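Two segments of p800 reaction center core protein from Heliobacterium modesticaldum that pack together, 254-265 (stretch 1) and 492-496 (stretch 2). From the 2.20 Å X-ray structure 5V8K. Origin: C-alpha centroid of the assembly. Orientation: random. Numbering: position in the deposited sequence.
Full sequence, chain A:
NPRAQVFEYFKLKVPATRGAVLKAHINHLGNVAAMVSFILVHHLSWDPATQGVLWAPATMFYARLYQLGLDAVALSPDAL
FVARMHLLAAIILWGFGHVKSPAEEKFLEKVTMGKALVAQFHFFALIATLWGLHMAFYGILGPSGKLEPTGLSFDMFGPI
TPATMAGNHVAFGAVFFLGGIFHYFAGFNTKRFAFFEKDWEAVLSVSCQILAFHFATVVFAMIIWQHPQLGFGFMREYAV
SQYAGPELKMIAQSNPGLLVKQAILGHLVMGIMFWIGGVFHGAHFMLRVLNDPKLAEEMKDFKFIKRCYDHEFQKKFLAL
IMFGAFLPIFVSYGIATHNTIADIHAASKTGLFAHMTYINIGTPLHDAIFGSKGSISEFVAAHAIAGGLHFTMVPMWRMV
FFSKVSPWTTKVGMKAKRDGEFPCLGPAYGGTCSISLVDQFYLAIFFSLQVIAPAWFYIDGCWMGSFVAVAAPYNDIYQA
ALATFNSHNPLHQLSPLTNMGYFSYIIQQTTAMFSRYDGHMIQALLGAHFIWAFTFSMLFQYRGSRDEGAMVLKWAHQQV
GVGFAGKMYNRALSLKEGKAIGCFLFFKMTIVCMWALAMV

Stretch 1, residues 254-265: SNPGLLVKQAIL
Stretch 2 (492-496) HQLSP

Stretch 1 enters a helix through a type I beta turn from Asn-255 to Leu-258, closed by a hydrogen bond from Leu-258 N to Asn-255 O (3.0 Å). Asn-255 is extended (phi/psi -147/76°), Pro-256 (-61/-38°) and Gly-257 (-80/12°) occupy the turn's central positions, and Gly-257 is the N-cap. The helix runs from Leu-258 through Leu-265 and continues beyond; its first i to i+4 bond within the stretch joins Lys-261 N to Gly-257 O (2.8 Å). In stretch 2, a 3-10 segment ends with His-492 and Gln-493 (phi/psi -59/-32°), after which Leu-494 (phi/psi -103/-30°) leads into extended Ser-495 (phi/psi -145/131°) and Pro-496 (phi/psi -68/145°).

The backbones come closest at Gly-257 and Leu-494, whose CA atoms lie 3.7 Å apart. Here Gly-257 N donates a weak hydrogen bond to Leu-494 O (3.1 Å, N-H...O angle 133°). So close an approach depends on the absence of a side chain: an ideal CB on Gly-257 would fall 2.5 Å from Leu-494 CB, a clash.

Lys-261, one helical turn later, points its CA-to-CB bond toward stretch 2 and adopts an m, t, m, t rotamer. Lys-261 NZ donates to Ser-495 OG (2.7 Å; Ser-495 chi1 m) and Leu-494 O (3.1 Å), and within its own stretch to Asn-255 OD1 (3.0 Å; Asn-255 chi1 t, chi2 -3°). The amine thus links Asn-255, at the start of the turn, to Leu-494 and Ser-495, while Leu-494 O accepts from both Gly-257 and Lys-261.

Leu-494 (m, t) contributes the largest buried area, 115 Å² of the 329 Å² total. Leu-494 CD1 packs against Val-260 CG1 at 3.9 Å (Val-260 chi1 t) and Ile-264 CD1 at 4.0 Å (Ile-264 m, t), an apolar patch following the i, i+4 spacing of the helix. Pro-256 has 33 Å² covered by stretch 2, with Pro-256 CB lying 4.0 Å from Gln-493 O.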

ATOM      1  N   SER A 254       0.881 -25.822 -19.448  1.00 60.52           N
ATOM      2  CA  SER A 254       1.615 -25.686 -18.208  1.00 64.03           C
ATOM      3  C   SER A 254       0.713 -25.321 -17.033  1.00 61.03           C
ATOM      4  O   SER A 254       1.179 -25.320 -15.891  1.00 66.43           O
ATOM      5  CB  SER A 254       2.711 -24.635 -18.388  1.00 70.23           C
ATOM      6  OG  SER A 254       2.160 -23.389 -18.751  1.00 73.17           O
ATOM      7  N   ASN A 255      -0.561 -25.032 -17.284  1.00 45.72           N
ATOM      8  CA  ASN A 255      -1.505 -24.607 -16.248  1.00 41.25           C
ATOM      9  C   ASN A 255      -2.884 -25.139 -16.598  1.00 42.95           C
ATOM     10  O   ASN A 255      -3.768 -24.381 -17.025  1.00 41.32           O
ATOM     11  CB  ASN A 255      -1.513 -23.092 -16.106  1.00 38.66           C
ATOM     12  CG  ASN A 255      -2.320 -22.625 -14.940  1.00 40.28           C
ATOM     13  OD1 ASN A 255      -2.950 -23.400 -14.222  1.00 42.34           O
ATOM     14  ND2 ASN A 255      -2.347 -21.332 -14.769  1.00 39.39           N
ATOM     15  N   PRO A 256      -3.116 -26.447 -16.383  1.00 47.87           N
ATOM     16  CA  PRO A 256      -4.340 -27.081 -16.902  1.00 49.61           C
ATOM     17  C   PRO A 256      -5.617 -26.481 -16.361  1.00 48.37           C
ATOM     18  O   PRO A 256      -6.597 -26.344 -17.111  1.00 47.51           O
ATOM     19  CB  PRO A 256      -4.194 -28.549 -16.465  1.00 49.83           C
ATOM     20  CG  PRO A 256      -2.809 -28.705 -16.020  1.00 55.02           C
ATOM     21  CD  PRO A 256      -2.326 -27.387 -15.572  1.00 53.84           C
ATOM     22  N   GLY A 257      -5.634 -26.112 -15.070  1.00 40.02           N
ATOM     23  CA  GLY A 257      -6.809 -25.521 -14.459  1.00 36.55           C
ATOM     24  C   GLY A 257      -7.024 -24.052 -14.733  1.00 36.38           C
ATOM     25  O   GLY A 257      -7.878 -23.445 -14.080  1.00 37.85           O
ATOM     26  N   LEU A 258      -6.292 -23.469 -15.693  1.00 37.15           N
ATOM     27  CA  LEU A 258      -6.331 -22.029 -15.948  1.00 36.73           C
ATOM     28  C   LEU A 258      -7.736 -21.456 -15.848  1.00 36.63           C
ATOM     29  O   LEU A 258      -8.002 -20.577 -15.023  1.00 39.23           O
ATOM     30  CB  LEU A 258      -5.744 -21.713 -17.326  1.00 38.29           C
ATOM     31  CG  LEU A 258      -5.668 -20.232 -17.722  1.00 39.51           C
ATOM     32  CD1 LEU A 258      -4.581 -19.482 -16.973  1.00 37.02           C
ATOM     33  CD2 LEU A 258      -5.465 -20.132 -19.227  1.00 41.49           C
ATOM     34  N   LEU A 259      -8.648 -21.925 -16.712  1.00 35.92           N
ATOM     35  CA  LEU A 259      -9.965 -21.302 -16.790  1.00 34.31           C
ATOM     36  C   LEU A 259     -10.820 -21.670 -15.590  1.00 35.63           C
ATOM     37  O   LEU A 259     -11.619 -20.849 -15.135  1.00 33.88           O
ATOM     38  CB  LEU A 259     -10.691 -21.698 -18.072  1.00 34.99           C
ATOM     39  CG  LEU A 259      -9.979 -21.373 -19.384  1.00 38.02           C
ATOM     40  CD1 LEU A 259     -10.846 -21.784 -20.547  1.00 36.57           C
ATOM     41  CD2 LEU A 259      -9.669 -19.863 -19.445  1.00 35.74           C
ATOM     42  N   VAL A 260     -10.661 -22.892 -15.076  1.00 35.06           N
ATOM     43  CA  VAL A 260     -11.393 -23.277 -13.879  1.00 34.99           C
ATOM     44  C   VAL A 260     -11.061 -22.310 -12.737  1.00 34.84           C
ATOM     45  O   VAL A 260     -11.939 -21.845 -12.007  1.00 35.40           O
ATOM     46  CB  VAL A 260     -11.077 -24.724 -13.480  1.00 35.91           C
ATOM     47  CG1 VAL A 260     -11.951 -25.132 -12.293  1.00 35.99           C
ATOM     48  CG2 VAL A 260     -11.271 -25.678 -14.620  1.00 36.87           C
ATOM     49  N   LYS A 261      -9.781 -22.024 -12.550  1.00 34.91           N
ATOM     50  CA  LYS A 261      -9.397 -21.148 -11.451  1.00 38.25           C
ATOM     51  C   LYS A 261      -9.834 -19.705 -11.673  1.00 36.91           C
ATOM     52  O   LYS A 261     -10.064 -18.996 -10.689  1.00 37.35           O
ATOM     53  CB  LYS A 261      -7.898 -21.259 -11.203  1.00 33.32           C
ATOM     54  CG  LYS A 261      -7.569 -22.588 -10.629  1.00 34.11           C
ATOM     55  CD  LYS A 261      -6.101 -22.791 -10.394  1.00 36.34           C
ATOM     56  CE  LYS A 261      -5.369 -22.964 -11.655  1.00 35.47           C
ATOM     57  NZ  LYS A 261      -3.920 -23.126 -11.439  1.00 37.33           N
ATOM     58  N   GLN A 262     -10.015 -19.264 -12.922  1.00 39.39           N
ATOM     59  CA  GLN A 262     -10.627 -17.952 -13.148  1.00 36.72           C
ATOM     60  C   GLN A 262     -12.082 -17.950 -12.695  1.00 38.35           C
ATOM     61  O   GLN A 262     -12.532 -17.013 -12.020  1.00 35.96           O
ATOM     62  CB  GLN A 262     -10.531 -17.548 -14.615  1.00 36.08           C
ATOM     63  CG  GLN A 262      -9.146 -17.105 -15.034  1.00 35.02           C
ATOM     64  CD  GLN A 262      -8.957 -17.052 -16.563  1.00 35.57           C
ATOM     65  OE1 GLN A 262      -9.884 -16.758 -17.309  1.00 35.78           O
ATOM     66  NE2 GLN A 262      -7.748 -17.301 -17.010  1.00 36.90           N
ATOM     67  N   ALA A 263     -12.818 -19.012 -13.004  1.00 33.52           N
ATOM     68  CA  ALA A 263     -14.197 -19.112 -12.548  1.00 35.66           C
ATOM     69  C   ALA A 263     -14.270 -19.177 -11.030  1.00 36.55           C
ATOM     70  O   ALA A 263     -15.177 -18.607 -10.410  1.00 36.41           O
ATOM     71  CB  ALA A 263     -14.855 -20.340 -13.136  1.00 35.38           C
ATOM     72  N   ILE A 264     -13.333 -19.891 -10.422  1.00 36.09           N
ATOM     73  CA  ILE A 264     -13.290 -20.033  -8.971  1.00 37.52           C
ATOM     74  C   ILE A 264     -13.063 -18.678  -8.321  1.00 36.38           C
ATOM     75  O   ILE A 264     -13.747 -18.304  -7.367  1.00 37.60           O
ATOM     76  CB  ILE A 264     -12.198 -21.042  -8.575  1.00 38.24           C
ATOM     77  CG1 ILE A 264     -12.689 -22.446  -8.881  1.00 36.93           C
ATOM     78  CG2 ILE A 264     -11.833 -20.910  -7.079  1.00 37.81           C
ATOM     79  CD1 ILE A 264     -11.637 -23.487  -8.749  1.00 36.13           C
ATOM     80  N   LEU A 265     -12.099 -17.924  -8.830  1.00 34.30           N
ATOM     81  CA  LEU A 265     -11.810 -16.635  -8.244  1.00 36.68           C
ATOM     82  C   LEU A 265     -13.009 -15.718  -8.366  1.00 35.50           C
ATOM     83  O   LEU A 265     -13.355 -15.030  -7.404  1.00 35.81           O
ATOM     84  CB  LEU A 265     -10.564 -16.027  -8.869  1.00 32.40           C
ATOM     85  CG  LEU A 265     -10.138 -14.668  -8.296  1.00 35.29           C
ATOM     86  CD1 LEU A 265      -9.862 -14.716  -6.743  1.00 35.22           C
ATOM     87  CD2 LEU A 265      -8.939 -14.174  -9.028  1.00 32.92           C
ATOM     88  N   HIS A 492      -4.926 -31.083  -7.435  1.00 42.91           N
ATOM     89  CA  HIS A 492      -3.809 -31.314  -8.347  1.00 45.00           C
ATOM     90  C   HIS A 492      -4.264 -31.393  -9.801  1.00 45.35           C
ATOM     91  O   HIS A 492      -3.435 -31.206 -10.700  1.00 46.20           O
ATOM     92  CB  HIS A 492      -3.037 -32.563  -7.943  1.00 44.67           C
ATOM     93  CG  HIS A 492      -3.610 -33.835  -8.470  1.00 49.83           C
ATOM     94  ND1 HIS A 492      -4.535 -34.578  -7.767  1.00 51.43           N
ATOM     95  CD2 HIS A 492      -3.378 -34.511  -9.621  1.00 48.71           C
ATOM     96  CE1 HIS A 492      -4.869 -35.644  -8.475  1.00 48.98           C
ATOM     97  NE2 HIS A 492      -4.176 -35.629  -9.600  1.00 49.11           N
ATOM     98  N   GLN A 493      -5.557 -31.659 -10.041  1.00 46.94           N
ATOM     99  CA  GLN A 493      -6.152 -31.549 -11.381  1.00 47.00           C
ATOM    100  C   GLN A 493      -6.034 -30.141 -11.967  1.00 44.65           C
ATOM    101  O   GLN A 493      -5.960 -29.978 -13.191  1.00 43.12           O
ATOM    102  CB  GLN A 493      -7.634 -31.912 -11.342  1.00 46.89           C
ATOM    103  CG  GLN A 493      -7.919 -33.354 -11.141  1.00 56.92           C
ATOM    104  CD  GLN A 493      -7.569 -34.157 -12.377  1.00 68.60           C
ATOM    105  OE1 GLN A 493      -8.218 -34.029 -13.422  1.00 72.38           O
ATOM    106  NE2 GLN A 493      -6.515 -34.961 -12.282  1.00 71.42           N
ATOM    107  N   LEU A 494      -6.058 -29.119 -11.121  1.00 37.62           N
ATOM    108  CA  LEU A 494      -6.043 -27.727 -11.565  1.00 40.94           C
ATOM    109  C   LEU A 494      -4.693 -27.038 -11.414  1.00 39.91           C
ATOM    110  O   LEU A 494      -4.387 -26.126 -12.195  1.00 43.16           O
ATOM    111  CB  LEU A 494      -7.090 -26.923 -10.786  1.00 38.77           C
ATOM    112  CG  LEU A 494      -8.476 -27.518 -10.581  1.00 41.52           C
ATOM    113  CD1 LEU A 494      -9.277 -26.467  -9.840  1.00 36.26           C
ATOM    114  CD2 LEU A 494      -9.120 -27.816 -11.904  1.00 37.39           C
ATOM    115  N   SER A 495      -3.888 -27.439 -10.416  1.00 41.77           N
ATOM    116  CA  SER A 495      -2.657 -26.753 -10.076  1.00 40.74           C
ATOM    117  C   SER A 495      -1.606 -27.766  -9.622  1.00 43.52           C
ATOM    118  O   SER A 495      -1.911 -28.621  -8.780  1.00 45.04           O
ATOM    119  CB  SER A 495      -2.878 -25.725  -8.956  1.00 38.63           C
ATOM    120  OG  SER A 495      -3.900 -24.808  -9.277  1.00 40.63           O
ATOM    121  N   PRO A 496      -0.391 -27.711 -10.149  1.00 46.48           N
ATOM    122  CA  PRO A 496       0.725 -28.378  -9.476  1.00 47.94           C
ATOM    123  C   PRO A 496       1.047 -27.688  -8.162  1.00 47.84           C
ATOM    124  O   PRO A 496       0.944 -26.463  -8.031  1.00 42.89           O
ATOM    125  CB  PRO A 496       1.890 -28.216 -10.456  1.00 47.30           C
ATOM    126  CG  PRO A 496       1.433 -27.324 -11.495  1.00 49.42           C
ATOM    127  CD  PRO A 496       0.091 -26.769 -11.157  1.00 45.39           C
TER